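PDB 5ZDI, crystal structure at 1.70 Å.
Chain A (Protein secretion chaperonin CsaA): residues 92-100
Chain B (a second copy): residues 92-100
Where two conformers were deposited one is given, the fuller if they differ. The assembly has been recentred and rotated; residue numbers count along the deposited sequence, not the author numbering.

Chain A, residues 92-100: VKLLTPDGG
Chain B, residues 92-100: VKLLTPDGG

Four backbone hydrogen bonds clamp the two copies of strand 92-97 into a short antiparallel ladder, their N-to-C directions 160° apart. At its centre A:Thr96 pairs with B:Thr96: each N donates to the other's O at 2.9 Å, nearly straight. Outward, A:Asp98 N reaches B:Leu94 O at 2.8 Å and B:Asp98 N reaches A:Leu94 O at 2.9 Å, more bent, just where each strand gives way to loop. Proline suits position 97 because it occupies a non-hydrogen-bonded pair (CA-CA 4.5 Å for A:Leu95 with B:Pro97, 4.4 Å for A:Pro97 with B:Leu95), where no amide hydrogen is required. Phi/psi run near -83/136 at A:Leu95 and B:Leu95, -130/147 at A:Thr96 and B:Thr96 and -82/151 at A:Pro97 and B:Pro97, then turn to -65/-21 at A:Asp98 and B:Asp98.

The threonines, both chi1 p, share one face, and waters stitch it. Water 2 donates to A:Asp98 OD1 (2.6 Å) and accepts from A:Thr96 OG1 (3.1 Å) and B:Thr96 OG1 (2.7 Å); water 3 lies 2.5 Å from A:Thr96 OG1, 3.0 Å from B:Thr96 O and 2.7 Å from B:Asp98 OD1. Both aspartates are m, with CB directed toward the partner.

The other face is apolar: A:Leu95 and B:Leu95, chi1 m and chi2 t, meet at CD1 (A:Leu95 CD1 to B:Leu95 CD1, 4.2 Å), while A:Leu95 CD2 lies 4.3 Å from B:Pro97 CB and A:Pro97 CB 4.2 Å from B:Leu95 CD2.

A:Lys93 and B:Lys93 (m, m, t, t) start toward the partner but lead their ends away. A:Lys93 CB packs 3.6 Å from B:Gly99 O, and A:Lys93 NZ donates to water 1 (3.0 Å), which donates to B:Asp98 O (2.9 Å). A:Gly100 and B:Gly100, at phi/psi near 132/165, suit glycine, since a CB would jam against the preceding carbonyl. The contact buries 665 Å².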

# COMPACT_ATOMS: atom_id res chain seq x y z
N VAL A 92 -3.95 -7.02 -11.96
CA VAL A 92 -3.76 -6.56 -10.61
C VAL A 92 -2.41 -7.11 -10.10
O VAL A 92 -2.19 -8.28 -10.09
CB VAL A 92 -4.91 -6.98 -9.73
CG1 VAL A 92 -4.67 -6.59 -8.26
CG2 VAL A 92 -6.22 -6.31 -10.20
N LYS A 93 -1.58 -6.21 -9.56
CA LYS A 93 -0.29 -6.60 -8.99
C LYS A 93 -0.33 -6.20 -7.52
O LYS A 93 -0.38 -5.01 -7.17
CB LYS A 93 0.83 -5.88 -9.69
CG LYS A 93 0.96 -6.28 -11.14
CD LYS A 93 1.61 -7.68 -11.32
CE LYS A 93 1.80 -7.94 -12.80
NZ LYS A 93 2.35 -9.25 -13.07
N LEU A 94 -0.29 -7.21 -6.66
CA LEU A 94 -0.30 -6.98 -5.21
C LEU A 94 0.79 -6.03 -4.74
O LEU A 94 1.95 -6.08 -5.20
CB LEU A 94 -0.16 -8.27 -4.41
CG LEU A 94 -1.37 -9.22 -4.63
CD1 LEU A 94 -1.01 -10.60 -4.09
CD2 LEU A 94 -2.65 -8.61 -4.02
N LEU A 95 0.46 -5.31 -3.68
CA LEU A 95 1.40 -4.59 -2.87
C LEU A 95 2.03 -5.51 -1.85
O LEU A 95 1.31 -6.39 -1.26
CB LEU A 95 0.70 -3.45 -2.13
CG LEU A 95 -0.04 -2.43 -2.93
CD1 LEU A 95 -0.31 -1.18 -2.09
CD2 LEU A 95 0.60 -2.02 -4.20
N THR A 96 3.37 -5.40 -1.67
CA THR A 96 4.04 -6.19 -0.66
C THR A 96 4.96 -5.27 0.17
O THR A 96 5.55 -4.31 -0.39
CB THR A 96 4.86 -7.33 -1.35
OG1 THR A 96 6.10 -6.85 -1.82
CG2 THR A 96 4.04 -7.98 -2.59
N PRO A 97 5.12 -5.54 1.48
CA PRO A 97 6.09 -4.77 2.20
C PRO A 97 7.48 -5.30 2.02
O PRO A 97 7.66 -6.50 1.88
CB PRO A 97 5.65 -4.94 3.68
CG PRO A 97 5.13 -6.33 3.71
CD PRO A 97 4.49 -6.53 2.40
N ASP A 98 8.49 -4.44 2.10
CA ASP A 98 9.86 -4.92 1.97
C ASP A 98 10.23 -5.85 3.13
O ASP A 98 11.17 -6.60 3.04
CB ASP A 98 10.85 -3.75 1.93
CG ASP A 98 10.96 -3.06 0.56
OD1 ASP A 98 10.47 -3.55 -0.48
OD2 ASP A 98 11.59 -2.00 0.55
N GLY A 99 9.50 -5.76 4.21
CA GLY A 99 9.67 -6.62 5.34
C GLY A 99 8.60 -6.27 6.34
O GLY A 99 7.84 -5.33 6.17
N GLY A 100 8.49 -7.08 7.40
CA GLY A 100 7.48 -6.82 8.41
C GLY A 100 6.71 -8.07 8.80
O GLY A 100 6.85 -9.12 8.21
N VAL B 92 10.98 1.44 9.24
CA VAL B 92 10.01 1.61 8.18
C VAL B 92 10.37 0.71 7.00
O VAL B 92 11.49 0.75 6.49
CB VAL B 92 9.82 3.08 7.75
CG1 VAL B 92 8.77 3.18 6.65
CG2 VAL B 92 9.37 3.93 8.93
N LYS B 93 9.41 -0.07 6.50
CA LYS B 93 9.69 -0.94 5.30
C LYS B 93 8.72 -0.53 4.23
O LYS B 93 7.53 -0.69 4.38
CB LYS B 93 9.57 -2.41 5.59
CG LYS B 93 10.54 -2.86 6.67
CD LYS B 93 11.96 -3.01 6.02
CE LYS B 93 12.91 -3.48 7.10
NZ LYS B 93 14.19 -3.79 6.52
N LEU B 94 9.24 0.05 3.20
CA LEU B 94 8.43 0.47 2.03
C LEU B 94 7.56 -0.66 1.44
O LEU B 94 7.97 -1.82 1.27
CB LEU B 94 9.28 1.09 0.92
CG LEU B 94 10.05 2.32 1.30
CD1 LEU B 94 11.00 2.63 0.19
CD2 LEU B 94 9.13 3.50 1.63
N LEU B 95 6.43 -0.20 0.99
CA LEU B 95 5.58 -0.93 0.13
C LEU B 95 6.07 -0.78 -1.30
O LEU B 95 6.47 0.34 -1.74
CB LEU B 95 4.13 -0.44 0.22
CG LEU B 95 3.44 -0.30 1.53
CD1 LEU B 95 1.92 -0.24 1.34
CD2 LEU B 95 3.74 -1.40 2.47
N THR B 96 6.09 -1.94 -2.01
CA THR B 96 6.32 -1.98 -3.45
C THR B 96 5.23 -2.77 -4.18
O THR B 96 4.67 -3.73 -3.64
CB THR B 96 7.69 -2.58 -3.84
OG1 THR B 96 7.65 -4.00 -3.71
CG2 THR B 96 8.74 -1.93 -2.92
N PRO B 97 4.94 -2.38 -5.43
CA PRO B 97 4.09 -3.24 -6.20
C PRO B 97 4.82 -4.44 -6.84
O PRO B 97 5.94 -4.31 -7.21
CB PRO B 97 3.58 -2.30 -7.29
CG PRO B 97 4.70 -1.38 -7.56
CD PRO B 97 5.36 -1.20 -6.21
N ASP B 98 4.14 -5.57 -7.06
CA ASP B 98 4.75 -6.68 -7.71
C ASP B 98 5.07 -6.30 -9.18
O ASP B 98 5.96 -6.92 -9.78
CB ASP B 98 3.87 -7.94 -7.69
CG ASP B 98 3.91 -8.70 -6.37
OD1 ASP B 98 4.77 -8.40 -5.51
OD2 ASP B 98 3.02 -9.57 -6.16
N GLY B 99 4.38 -5.29 -9.75
CA GLY B 99 4.69 -4.78 -11.08
C GLY B 99 3.87 -3.52 -11.28
O GLY B 99 3.06 -3.17 -10.41
N GLY B 100 4.00 -2.86 -12.43
CA GLY B 100 3.19 -1.69 -12.63
C GLY B 100 4.08 -0.55 -13.10
O GLY B 100 5.31 -0.59 -13.01
O HOH W 1 5.11 -8.39 -12.19
O HOH W 2 8.46 -4.93 -1.30
O HOH W 3 6.00 -6.36 -4.31
O HOH W 4 13.26 -6.50 5.21